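Local coordinates for RNA polymerase II subunit A C-terminal domain phosphatase SSU72 (Homo sapiens, PDB 4H3K), which removes phosphate from serine and threonine residues of the C-terminal domain of RNA polymerase II and takes part in RNA processing, transcription termination and pre-mRNA polyadenylation, at residues L26-V31 and L127-E132; T60-P65 and N73-K78. The protein carries 1 engineered substitution. All blocks are in the same frame, centred on the assembly; numbering follows the deposited sequence.

Contact 1: L26-V31 and L127-E132; sequences LRVAVV and LILTCE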
loop_
_atom_site.group_PDB
_atom_site.type_symbol
_atom_site.label_atom_id
_atom_site.label_comp_id
_atom_site.label_asym_id
_atom_site.label_seq_id
_atom_site.Cartn_x
_atom_site.Cartn_y
_atom_site.Cartn_z
ATOM N N LEU B 26 -6.405 -3.567 -14.262
ATOM C CA LEU B 26 -6.144 -4.152 -12.905
ATOM C C LEU B 26 -4.822 -4.885 -12.943
ATOM O O LEU B 26 -4.641 -5.779 -13.753
ATOM C CB LEU B 26 -7.241 -5.131 -12.504
ATOM C CG LEU B 26 -7.155 -5.679 -11.075
ATOM C CD1 LEU B 26 -7.722 -4.675 -10.068
ATOM C CD2 LEU B 26 -7.894 -7.011 -10.998
ATOM N N ARG B 27 -3.893 -4.484 -12.087
ATOM C CA ARG B 27 -2.578 -5.116 -12.046
ATOM C C ARG B 27 -2.593 -6.171 -10.964
ATOM O O ARG B 27 -2.703 -5.838 -9.770
ATOM C CB ARG B 27 -1.497 -4.074 -11.766
ATOM C CG ARG B 27 -1.332 -3.015 -12.892
ATOM C CD ARG B 27 -0.008 -2.292 -12.710
ATOM N NE ARG B 27 0.994 -3.258 -12.252
ATOM C CZ ARG B 27 1.808 -3.939 -13.051
ATOM N NH1 ARG B 27 1.774 -3.733 -14.361
ATOM N NH2 ARG B 27 2.660 -4.814 -12.539
ATOM N N VAL B 28 -2.488 -7.435 -11.370
ATOM C CA VAL B 28 -2.570 -8.550 -10.419
ATOM C C VAL B 28 -1.237 -9.289 -10.296
ATOM O O VAL B 28 -0.496 -9.410 -11.285
ATOM C CB VAL B 28 -3.641 -9.544 -10.904
ATOM C CG1 VAL B 28 -3.786 -10.769 -9.945
ATOM C CG2 VAL B 28 -4.953 -8.825 -11.084
ATOM N N ALA B 29 -0.948 -9.772 -9.093
ATOM C CA ALA B 29 0.105 -10.752 -8.842
ATOM C C ALA B 29 -0.555 -11.981 -8.269
ATOM O O ALA B 29 -1.456 -11.865 -7.427
ATOM C CB ALA B 29 1.144 -10.226 -7.865
ATOM N N VAL B 30 -0.167 -13.148 -8.777
ATOM C CA VAL B 30 -0.585 -14.403 -8.184
ATOM C C VAL B 30 0.645 -15.110 -7.625
ATOM O O VAL B 30 1.679 -15.195 -8.300
ATOM C CB VAL B 30 -1.321 -15.328 -9.184
ATOM C CG1 VAL B 30 -1.857 -16.552 -8.414
ATOM C CG2 VAL B 30 -2.497 -14.604 -9.844
ATOM N N VAL B 31 0.523 -15.603 -6.383
ATOM C CA VAL B 31 1.670 -16.108 -5.619
ATOM C C VAL B 31 1.392 -17.522 -5.077
ATOM O O VAL B 31 0.361 -17.774 -4.438
ATOM C CB VAL B 31 2.006 -15.162 -4.434
ATOM C CG1 VAL B 31 3.374 -15.497 -3.843
ATOM C CG2 VAL B 31 1.972 -13.698 -4.880
ATOM N N LEU B 127 -3.807 -5.827 -6.620
ATOM C CA LEU B 127 -4.381 -7.017 -5.985
ATOM C C LEU B 127 -3.386 -8.144 -6.029
ATOM O O LEU B 127 -2.817 -8.424 -7.085
ATOM C CB LEU B 127 -5.674 -7.436 -6.690
ATOM C CG LEU B 127 -6.292 -8.770 -6.253
ATOM C CD1 LEU B 127 -6.725 -8.677 -4.764
ATOM C CD2 LEU B 127 -7.471 -9.151 -7.154
ATOM N N ILE B 128 -3.136 -8.748 -4.864
ATOM C CA ILE B 128 -2.234 -9.893 -4.784
ATOM C C ILE B 128 -3.069 -11.068 -4.320
ATOM O O ILE B 128 -3.684 -11.002 -3.267
ATOM C CB ILE B 128 -1.036 -9.652 -3.816
ATOM C CG1 ILE B 128 -0.202 -8.411 -4.259
ATOM C CG2 ILE B 128 -0.202 -10.945 -3.684
ATOM C CD1 ILE B 128 0.883 -7.905 -3.187
ATOM N N LEU B 129 -3.079 -12.142 -5.101
ATOM C CA LEU B 129 -3.810 -13.343 -4.750
ATOM C C LEU B 129 -2.829 -14.429 -4.376
ATOM O O LEU B 129 -1.902 -14.715 -5.146
ATOM C CB LEU B 129 -4.630 -13.802 -5.934
ATOM C CG LEU B 129 -5.736 -12.782 -6.247
ATOM C CD1 LEU B 129 -6.022 -12.758 -7.686
ATOM C CD2 LEU B 129 -6.975 -13.182 -5.495
ATOM N N THR B 130 -3.044 -15.057 -3.222
ATOM C CA THR B 130 -2.172 -16.134 -2.776
ATOM C C THR B 130 -2.949 -17.434 -2.815
ATOM O O THR B 130 -4.180 -17.429 -2.715
ATOM C CB THR B 130 -1.580 -15.857 -1.362
ATOM O OG1 THR B 130 -2.638 -15.790 -0.397
ATOM C CG2 THR B 130 -0.841 -14.500 -1.358
ATOM N N CYS B 131 -2.231 -18.557 -2.959
ATOM C CA CYS B 131 -2.853 -19.844 -3.234
ATOM C C CYS B 131 -2.892 -20.791 -2.027
ATOM O O CYS B 131 -3.323 -21.911 -2.172
ATOM C CB CYS B 131 -2.174 -20.519 -4.444
ATOM S SG CYS B 131 -2.240 -19.476 -5.946
ATOM N N GLU B 132 -2.430 -20.332 -0.856
ATOM C CA GLU B 132 -2.609 -21.015 0.414
ATOM C C GLU B 132 -2.182 -20.137 1.562
ATOM O O GLU B 132 -1.379 -19.211 1.396
ATOM C CB GLU B 132 -1.886 -22.386 0.497
ATOM C CG GLU B 132 -0.391 -22.318 0.563
ATOM C CD GLU B 132 0.210 -23.718 0.771
ATOM O OE1 GLU B 132 0.342 -24.444 -0.216
ATOM O OE2 GLU B 132 0.490 -24.084 1.922
#
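Val28 and Leu129 meet on one face of a parallel strand pair, Val31 and Ile128 on the other. On the first face, Val28 reaches diagonally past its own partner Leu127, two residues out of register, and brings CG1 to 3.7 Å from Leu129 CD1. With CG1 trans to the backbone N (chi1 180°), Val28 offers this methyl to the leucine branch. Further along, Val30 CG1 rests 3.8 Å from Cys131 SG, just past the end of the second strand. On the opposite face, the CG2 methyls of Val31 and Ile128 come within 3.7 Å, and the small Ala29 brings its CB to 4.3 Å from Ile128 CG1. Thr130 OG1, set between its backbone N and carbonyl carbon (chi1 63°), is placed for a hydrogen bond with Asn158 OD1. Backbone bonds fix the register: Ala29 N donates to Leu127 O (3.1 Å), Ala29 O accepts from Leu129 N (2.8 Å), and Val31 N donates to Leu129 O (2.9 Å). Weak bonds finish the series at both ends, Leu127 N to Arg27 O and Cys131 N to Val31 O. The pair is the centre of a mixed sheet: strand 52-57 bonds the far edge of strand 27-32, and strand 153-159 flanks strand 127-130. Helices 38-48 and 165-184 pack against the face of Val30, Leu127 and Leu129, while helix 133-145 packs against the face of Val31, Ile128 and Thr130, a three-layer alpha/beta arrangement resembling that of low-molecular-weight tyrosine phosphatases.

Contact 2: T60-P65 and N73-K78; sequences THVKLP and NVYDFK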
loop_
_atom_site.group_PDB
_atom_site.type_symbol
_atom_site.label_atom_id
_atom_site.label_comp_id
_atom_site.label_asym_id
_atom_site.label_seq_id
_atom_site.Cartn_x
_atom_site.Cartn_y
_atom_site.Cartn_z
ATOM N N THR B 60 11.150 -20.971 0.347
ATOM C CA THR B 60 12.596 -20.884 0.451
ATOM C C THR B 60 13.296 -21.477 -0.783
ATOM O O THR B 60 14.412 -21.090 -1.133
ATOM C CB THR B 60 13.045 -21.624 1.748
ATOM O OG1 THR B 60 12.412 -20.964 2.880
ATOM C CG2 THR B 60 14.518 -21.526 1.934
ATOM N N HIS B 61 12.635 -22.440 -1.420
ATOM C CA HIS B 61 13.186 -23.157 -2.566
ATOM C C HIS B 61 12.027 -23.681 -3.413
ATOM O O HIS B 61 10.867 -23.626 -3.003
ATOM C CB HIS B 61 14.051 -24.332 -2.103
ATOM C CG HIS B 61 13.345 -25.246 -1.148
ATOM N ND1 HIS B 61 12.652 -26.363 -1.562
ATOM C CD2 HIS B 61 13.190 -25.182 0.193
ATOM C CE1 HIS B 61 12.121 -26.964 -0.513
ATOM N NE2 HIS B 61 12.425 -26.261 0.562
ATOM N N VAL B 62 12.371 -24.204 -4.579
ATOM C CA VAL B 62 11.407 -24.748 -5.516
ATOM C C VAL B 62 11.293 -26.233 -5.278
ATOM O O VAL B 62 12.300 -26.930 -5.105
ATOM C CB VAL B 62 11.867 -24.499 -6.956
ATOM C CG1 VAL B 62 11.004 -25.274 -7.986
ATOM C CG2 VAL B 62 11.853 -22.994 -7.234
ATOM N N LYS B 63 10.058 -26.703 -5.247
ATOM C CA LYS B 63 9.748 -28.086 -5.025
ATOM C C LYS B 63 8.939 -28.568 -6.242
ATOM O O LYS B 63 8.047 -27.867 -6.746
ATOM C CB LYS B 63 8.968 -28.210 -3.713
ATOM C CG LYS B 63 8.735 -29.633 -3.227
ATOM C CD LYS B 63 7.378 -29.784 -2.513
ATOM C CE LYS B 63 7.485 -29.678 -0.984
ATOM N NZ LYS B 63 8.007 -28.360 -0.458
ATOM N N LEU B 64 9.283 -29.745 -6.734
ATOM C CA LEU B 64 8.495 -30.414 -7.740
ATOM C C LEU B 64 8.246 -31.826 -7.221
ATOM O O LEU B 64 9.103 -32.371 -6.500
ATOM C CB LEU B 64 9.290 -30.473 -9.039
ATOM C CG LEU B 64 9.069 -29.500 -10.198
ATOM C CD1 LEU B 64 8.038 -28.417 -9.927
ATOM C CD2 LEU B 64 10.388 -28.929 -10.760
ATOM N N PRO B 65 7.085 -32.421 -7.560
ATOM C CA PRO B 65 6.842 -33.802 -7.142
ATOM C C PRO B 65 7.914 -34.746 -7.702
ATOM O O PRO B 65 8.448 -34.486 -8.770
ATOM C CB PRO B 65 5.478 -34.123 -7.776
ATOM C CG PRO B 65 4.780 -32.778 -7.888
ATOM C CD PRO B 65 5.890 -31.799 -8.185
ATOM N N ASN B 73 11.584 -33.334 -5.797
ATOM C CA ASN B 73 12.769 -32.731 -6.379
ATOM C C ASN B 73 12.890 -31.302 -5.900
ATOM O O ASN B 73 11.903 -30.556 -5.847
ATOM C CB ASN B 73 12.663 -32.781 -7.886
ATOM C CG ASN B 73 12.658 -34.192 -8.399
ATOM O OD1 ASN B 73 13.668 -34.894 -8.302
ATOM N ND2 ASN B 73 11.520 -34.638 -8.928
ATOM N N VAL B 74 14.095 -30.905 -5.537
ATOM C CA VAL B 74 14.277 -29.567 -5.009
ATOM C C VAL B 74 15.277 -28.799 -5.857
ATOM O O VAL B 74 16.293 -29.367 -6.266
ATOM C CB VAL B 74 14.713 -29.603 -3.524
ATOM C CG1 VAL B 74 15.020 -28.211 -3.040
ATOM C CG2 VAL B 74 13.622 -30.201 -2.659
ATOM N N TYR B 75 14.983 -27.520 -6.114
ATOM C CA TYR B 75 15.862 -26.604 -6.860
ATOM C C TYR B 75 15.956 -25.226 -6.188
ATOM O O TYR B 75 15.079 -24.834 -5.404
ATOM C CB TYR B 75 15.328 -26.399 -8.283
ATOM C CG TYR B 75 15.212 -27.668 -9.056
ATOM C CD1 TYR B 75 16.286 -28.151 -9.807
ATOM C CD2 TYR B 75 14.035 -28.405 -9.030
ATOM C CE1 TYR B 75 16.186 -29.346 -10.522
ATOM C CE2 TYR B 75 13.918 -29.589 -9.739
ATOM C CZ TYR B 75 14.993 -30.051 -10.481
ATOM O OH TYR B 75 14.861 -31.222 -11.172
ATOM N N ASP B 76 17.015 -24.494 -6.523
ATOM C CA ASP B 76 17.127 -23.085 -6.204
ATOM C C ASP B 76 16.154 -22.290 -7.102
ATOM O O ASP B 76 15.809 -22.723 -8.205
ATOM C CB ASP B 76 18.573 -22.612 -6.446
ATOM C CG ASP B 76 18.888 -21.291 -5.747
ATOM O OD1 ASP B 76 18.152 -20.295 -5.934
ATOM O OD2 ASP B 76 19.900 -21.230 -5.007
ATOM N N PHE B 77 15.713 -21.128 -6.637
ATOM C CA PHE B 77 14.958 -20.210 -7.499
ATOM C C PHE B 77 15.739 -19.654 -8.710
ATOM O O PHE B 77 15.122 -19.196 -9.683
ATOM C CB PHE B 77 14.389 -19.062 -6.677
ATOM C CG PHE B 77 13.017 -19.317 -6.185
ATOM C CD1 PHE B 77 12.816 -19.922 -4.948
ATOM C CD2 PHE B 77 11.900 -18.940 -6.949
ATOM C CE1 PHE B 77 11.532 -20.155 -4.466
ATOM C CE2 PHE B 77 10.600 -19.162 -6.471
ATOM C CZ PHE B 77 10.412 -19.785 -5.242
ATOM N N LYS B 78 17.075 -19.699 -8.649
ATOM C CA LYS B 78 17.924 -19.260 -9.752
ATOM C C LYS B 78 17.898 -20.211 -10.957
ATOM O O LYS B 78 18.381 -19.861 -12.013
ATOM C CB LYS B 78 19.375 -19.019 -9.273
ATOM C CG LYS B 78 19.534 -17.751 -8.428
ATOM C CD LYS B 78 20.597 -17.912 -7.365
ATOM C CE LYS B 78 20.178 -17.176 -6.093
ATOM N NZ LYS B 78 20.949 -15.908 -5.840
#
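One face of the Phe77 ring takes the CG2 methyl of Val62 over its centre, a CH-pi contact 3.8 Å from the centroid and only 3° off the ring normal; His61 N lies in plane at the edge. Val62 CG2, anti to its carbonyl carbon (chi1 170°, CG1 anti to N), is thereby brought over the ring. With an alanine in place of Phe77, Val62 CG2 would probably lose its aromatic partner and a gap would open beside the His61 backbone. The Tyr75 ring is met obliquely: Leu64 CD2 comes to 3.7 Å from Tyr75 CE2, the two side chains nearly perpendicular, while Tyr75 OH bonds Asp87. His61 and Val74 pack tightly, ND1 of the imidazole 3.3 Å from Val74 CG1. The Asn73 amide sends ND2 to Pro65 O in a weak bond (3.1 Å) and also bonds Tyr96. In the backbone, Val62 N to Tyr75 O and Tyr75 N to Val62 O are both 2.9 Å; Leu64 and Asn73 also bond both ways, Asn73 N to Leu64 O at 2.8 Å. Helix 81-98 touches Leu64, Asn73 and Tyr75, backing the face they share with Val62. The whole is an antiparallel beta hairpin, separate from the central sheet.

How the contacts relate
From the N terminus, strand 27-32 is the first element of the modelled chain and leads into the phosphate-binding loop expected of this phosphatase class. Helix 38-48 and strand 52-57 follow in a beta-alpha-beta crossover. The chain then leaves the central sheet for strands 62-64 and 73-75, where contact 2 closes a loop of seven residues. Helices 81-98 and 101-109 come next, before strand 127-130 returns to pair with strand 27-32, so contact 1 closes a loop of 95 residues with contact 2 nested inside it. Their centres lie about 21 Å apart and their nearest atoms about 8 Å: contact 1 builds the sheet's middle, contact 2 the outlying hairpin.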